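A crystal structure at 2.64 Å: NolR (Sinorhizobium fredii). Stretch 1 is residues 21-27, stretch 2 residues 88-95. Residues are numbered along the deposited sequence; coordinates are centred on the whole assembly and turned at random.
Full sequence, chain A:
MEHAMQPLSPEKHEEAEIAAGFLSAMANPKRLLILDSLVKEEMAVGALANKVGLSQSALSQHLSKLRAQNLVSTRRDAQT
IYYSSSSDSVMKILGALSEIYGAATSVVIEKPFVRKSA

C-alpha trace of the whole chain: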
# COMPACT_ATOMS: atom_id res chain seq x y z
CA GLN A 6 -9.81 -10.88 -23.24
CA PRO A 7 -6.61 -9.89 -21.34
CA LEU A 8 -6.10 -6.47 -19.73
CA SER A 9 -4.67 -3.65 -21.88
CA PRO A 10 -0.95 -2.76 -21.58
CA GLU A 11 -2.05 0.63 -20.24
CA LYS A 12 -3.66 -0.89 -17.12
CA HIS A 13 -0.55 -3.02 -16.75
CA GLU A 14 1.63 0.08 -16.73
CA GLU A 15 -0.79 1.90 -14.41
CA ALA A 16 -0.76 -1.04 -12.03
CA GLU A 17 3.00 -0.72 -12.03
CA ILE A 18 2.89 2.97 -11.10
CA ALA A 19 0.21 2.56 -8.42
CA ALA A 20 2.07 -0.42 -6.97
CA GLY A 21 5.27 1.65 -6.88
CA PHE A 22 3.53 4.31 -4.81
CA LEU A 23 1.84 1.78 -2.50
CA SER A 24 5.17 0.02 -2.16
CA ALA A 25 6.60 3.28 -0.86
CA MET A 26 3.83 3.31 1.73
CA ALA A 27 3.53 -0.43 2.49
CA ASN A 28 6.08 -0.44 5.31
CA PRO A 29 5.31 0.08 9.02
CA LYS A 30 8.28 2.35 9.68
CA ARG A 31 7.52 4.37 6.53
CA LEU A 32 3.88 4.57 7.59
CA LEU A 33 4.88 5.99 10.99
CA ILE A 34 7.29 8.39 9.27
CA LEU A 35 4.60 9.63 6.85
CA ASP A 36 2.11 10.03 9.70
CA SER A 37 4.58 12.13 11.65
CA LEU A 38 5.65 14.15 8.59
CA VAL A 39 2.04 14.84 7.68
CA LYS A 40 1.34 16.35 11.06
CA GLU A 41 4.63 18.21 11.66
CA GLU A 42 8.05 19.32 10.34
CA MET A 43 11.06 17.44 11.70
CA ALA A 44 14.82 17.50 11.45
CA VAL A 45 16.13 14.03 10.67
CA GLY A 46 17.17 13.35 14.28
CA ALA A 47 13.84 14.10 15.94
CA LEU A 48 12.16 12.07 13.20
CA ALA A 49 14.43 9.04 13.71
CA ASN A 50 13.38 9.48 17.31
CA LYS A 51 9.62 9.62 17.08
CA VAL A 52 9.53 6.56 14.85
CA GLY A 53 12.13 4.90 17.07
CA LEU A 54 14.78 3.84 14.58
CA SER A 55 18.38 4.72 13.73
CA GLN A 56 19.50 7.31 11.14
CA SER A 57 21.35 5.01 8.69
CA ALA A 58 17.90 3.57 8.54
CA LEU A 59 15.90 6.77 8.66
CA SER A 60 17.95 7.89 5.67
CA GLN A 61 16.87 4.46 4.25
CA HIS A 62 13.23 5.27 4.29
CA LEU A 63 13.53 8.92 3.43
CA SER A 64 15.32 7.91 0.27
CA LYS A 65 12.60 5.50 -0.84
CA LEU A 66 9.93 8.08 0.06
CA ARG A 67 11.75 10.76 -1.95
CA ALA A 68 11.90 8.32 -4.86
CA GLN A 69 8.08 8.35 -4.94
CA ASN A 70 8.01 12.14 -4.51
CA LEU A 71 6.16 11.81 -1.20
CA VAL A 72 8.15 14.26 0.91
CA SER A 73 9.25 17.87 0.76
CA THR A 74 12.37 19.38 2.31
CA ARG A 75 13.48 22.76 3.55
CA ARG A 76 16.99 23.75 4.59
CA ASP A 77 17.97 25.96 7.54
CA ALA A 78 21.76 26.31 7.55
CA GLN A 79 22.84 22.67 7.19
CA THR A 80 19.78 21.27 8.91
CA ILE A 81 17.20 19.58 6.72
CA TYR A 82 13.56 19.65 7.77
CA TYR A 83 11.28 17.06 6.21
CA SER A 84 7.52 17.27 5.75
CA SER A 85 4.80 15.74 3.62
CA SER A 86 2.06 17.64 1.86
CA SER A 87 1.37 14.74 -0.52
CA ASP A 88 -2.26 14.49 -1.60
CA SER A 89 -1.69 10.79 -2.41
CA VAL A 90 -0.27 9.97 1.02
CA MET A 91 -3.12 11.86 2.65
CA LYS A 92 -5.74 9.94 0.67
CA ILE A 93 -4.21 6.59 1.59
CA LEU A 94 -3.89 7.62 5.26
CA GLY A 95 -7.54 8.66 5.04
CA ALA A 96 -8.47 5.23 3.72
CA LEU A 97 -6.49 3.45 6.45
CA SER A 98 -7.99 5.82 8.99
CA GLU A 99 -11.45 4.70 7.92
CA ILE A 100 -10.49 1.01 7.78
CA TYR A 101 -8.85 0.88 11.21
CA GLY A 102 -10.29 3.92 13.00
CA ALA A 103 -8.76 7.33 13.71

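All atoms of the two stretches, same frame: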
# COMPACT_ATOMS: atom_id res chain seq x y z
N GLY A 21 4.05 0.97 -7.31
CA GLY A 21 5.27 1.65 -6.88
C GLY A 21 5.00 2.58 -5.71
O GLY A 21 5.68 2.54 -4.67
N PHE A 22 3.97 3.41 -5.87
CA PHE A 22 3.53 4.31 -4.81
C PHE A 22 3.16 3.55 -3.51
O PHE A 22 3.67 3.85 -2.41
CB PHE A 22 2.35 5.12 -5.32
CG PHE A 22 1.51 5.74 -4.24
CD1 PHE A 22 2.03 6.71 -3.40
CD2 PHE A 22 0.19 5.35 -4.08
CE1 PHE A 22 1.24 7.28 -2.42
CE2 PHE A 22 -0.60 5.92 -3.10
CZ PHE A 22 -0.08 6.89 -2.27
N LEU A 23 2.28 2.56 -3.65
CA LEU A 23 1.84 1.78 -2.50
C LEU A 23 3.02 1.09 -1.83
O LEU A 23 3.06 0.94 -0.61
CB LEU A 23 0.81 0.73 -2.90
CG LEU A 23 -0.58 1.21 -3.29
CD1 LEU A 23 -1.44 0.02 -3.65
CD2 LEU A 23 -1.16 1.99 -2.13
N SER A 24 3.97 0.67 -2.65
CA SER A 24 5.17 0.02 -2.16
C SER A 24 5.94 0.99 -1.29
O SER A 24 6.51 0.60 -0.27
CB SER A 24 6.05 -0.47 -3.31
OG SER A 24 5.46 -1.61 -3.92
N ALA A 25 5.98 2.25 -1.70
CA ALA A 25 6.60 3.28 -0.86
C ALA A 25 5.88 3.38 0.47
O ALA A 25 6.50 3.63 1.50
CB ALA A 25 6.62 4.62 -1.55
N MET A 26 4.56 3.21 0.46
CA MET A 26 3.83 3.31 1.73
C MET A 26 3.69 2.00 2.51
O MET A 26 3.46 2.03 3.72
CB MET A 26 2.44 3.89 1.50
CG MET A 26 2.45 5.34 1.09
SD MET A 26 0.80 6.03 1.13
CE MET A 26 0.56 6.19 2.91
N ALA A 27 3.85 0.85 1.85
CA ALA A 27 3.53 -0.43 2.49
C ALA A 27 4.67 -0.92 3.38
O ALA A 27 5.17 -2.04 3.21
CB ALA A 27 3.18 -1.48 1.44
N ASP A 88 -0.84 14.80 -1.52
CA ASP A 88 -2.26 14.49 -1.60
C ASP A 88 -2.50 12.97 -1.63
O ASP A 88 -3.45 12.47 -1.03
CB ASP A 88 -2.89 15.15 -2.83
CG ASP A 88 -4.33 14.75 -3.03
OD1 ASP A 88 -5.21 15.31 -2.33
OD2 ASP A 88 -4.59 13.88 -3.89
N SER A 89 -1.63 12.25 -2.34
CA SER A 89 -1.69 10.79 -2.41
C SER A 89 -1.58 10.14 -1.03
O SER A 89 -2.42 9.32 -0.63
CB SER A 89 -0.58 10.26 -3.31
OG SER A 89 -0.74 10.70 -4.64
N VAL A 90 -0.52 10.51 -0.31
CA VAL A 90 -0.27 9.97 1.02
C VAL A 90 -1.47 10.28 1.91
O VAL A 90 -1.93 9.41 2.65
CB VAL A 90 1.01 10.56 1.66
CG1 VAL A 90 1.09 10.19 3.14
CG2 VAL A 90 2.24 10.04 0.93
N MET A 91 -1.99 11.49 1.82
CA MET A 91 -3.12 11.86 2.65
C MET A 91 -4.37 11.05 2.32
O MET A 91 -5.13 10.69 3.22
CB MET A 91 -3.40 13.36 2.53
CG MET A 91 -2.57 14.18 3.50
SD MET A 91 -2.45 15.92 3.07
CE MET A 91 -0.72 16.20 3.45
N LYS A 92 -4.58 10.75 1.04
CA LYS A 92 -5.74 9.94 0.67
C LYS A 92 -5.60 8.52 1.19
O LYS A 92 -6.57 7.94 1.69
CB LYS A 92 -5.94 9.94 -0.84
CG LYS A 92 -6.65 11.20 -1.34
CD LYS A 92 -6.49 11.38 -2.84
CE LYS A 92 -7.36 12.53 -3.32
NZ LYS A 92 -8.64 12.04 -3.88
N ILE A 93 -4.40 7.95 1.09
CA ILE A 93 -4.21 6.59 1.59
C ILE A 93 -4.34 6.55 3.12
O ILE A 93 -4.99 5.66 3.66
CB ILE A 93 -2.85 6.01 1.17
CG1 ILE A 93 -2.81 5.86 -0.35
CG2 ILE A 93 -2.63 4.65 1.82
CD1 ILE A 93 -3.92 5.02 -0.92
N LEU A 94 -3.76 7.54 3.80
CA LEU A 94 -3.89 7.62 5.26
C LEU A 94 -5.35 7.79 5.64
O LEU A 94 -5.77 7.31 6.68
CB LEU A 94 -3.07 8.78 5.84
CG LEU A 94 -1.54 8.71 5.91
CD1 LEU A 94 -0.99 9.91 6.66
CD2 LEU A 94 -1.08 7.43 6.58
N GLY A 95 -6.12 8.49 4.81
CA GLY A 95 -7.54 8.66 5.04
C GLY A 95 -8.25 7.32 4.95
O GLY A 95 -9.08 6.96 5.80

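Stretch 1 is helical through Met 26 and stretch 2 throughout; the two come from distant parts of the chain and pack mainly through side chains, with one ring also touching the backbone of the other helix. Their axes cross at 67° and come no closer than 11.3 Å, a separation wide enough for large side chains to fill the space between the backbones. The contact, 279 Å² counted over both sides, is apolar. Backbone hydrogen bonds run within each segment, for example Met 26 N to Phe 22 O (3.1 Å) and Ile 93 N to Ser 89 O (3.0 Å); none crosses between them.

Stretch 2 opens with Asp 88, an exposed residue that lies beyond reach of stretch 1 and whose carboxylate can remain solvated. Contact begins at Ser 89, whose CA-to-CB bond points toward the first helix. Its CB lies 3.6 Å from CZ of Phe 22, an approach oblique to the ring. The small side chain lets the tip of the aromatic ring come close to the backbone here, and the hydroxyl makes no hydrogen bond to stretch 1.

Val 90 follows, buried and with its CA-to-CB bond directed sideways. Val 90 CG1 is 4.0 Å from Met 26 CE, and Val 90 CG2 lies between Met 26 SD (4.3 Å) and Phe 22 CE1 (4.5 Å). The branched side chain thus touches both Phe 22 and Met 26. The ring also nears the main chain, with Phe 22 CZ 4.1 Å from Val 90 N.

The next two residues make no contact with stretch 1. Met 91 points away and is exposed, and Lys 92, although its CA-to-CB bond runs sideways, leads its end away from stretch 1, keeping its ammonium group clear of the apolar contact.

Ile 93, one turn after Ser 89, returns to the interface and is its centre on this side, touching three residues of stretch 1. Its CG1 lies 3.5 Å from CZ of Phe 22, at the edge of the ring and near its plane. Its CB is 3.7 Å from SD of Met 26, and CD1 extends to within 4.3 Å of CD2 of Leu 23. All four residues are buried, and their apolar side chains suit a contact that no hydrogen bond crosses. Phe 22, with chi1 t, and Met 26, with chi1 m, both start toward stretch 2 and are one helical turn apart, so they present their ends to the same isoleucine. Leu 23 sets out sideways, but its end comes nearer and adds a smaller contact. The unbranched, flexible methionine suits its place: with chi2 t and chi3 p, its sulfur and terminal methyl both lie against Ile 93, and the methyl also approaches Val 90 and Leu 94.

That methyl accounts for the last contact. Leu 94 starts sideways, yet its end comes nearer, bringing CD2 to 4.2 Å from CE of Met 26. Gly 95 has no side chain and takes no part, and the helix continues past it.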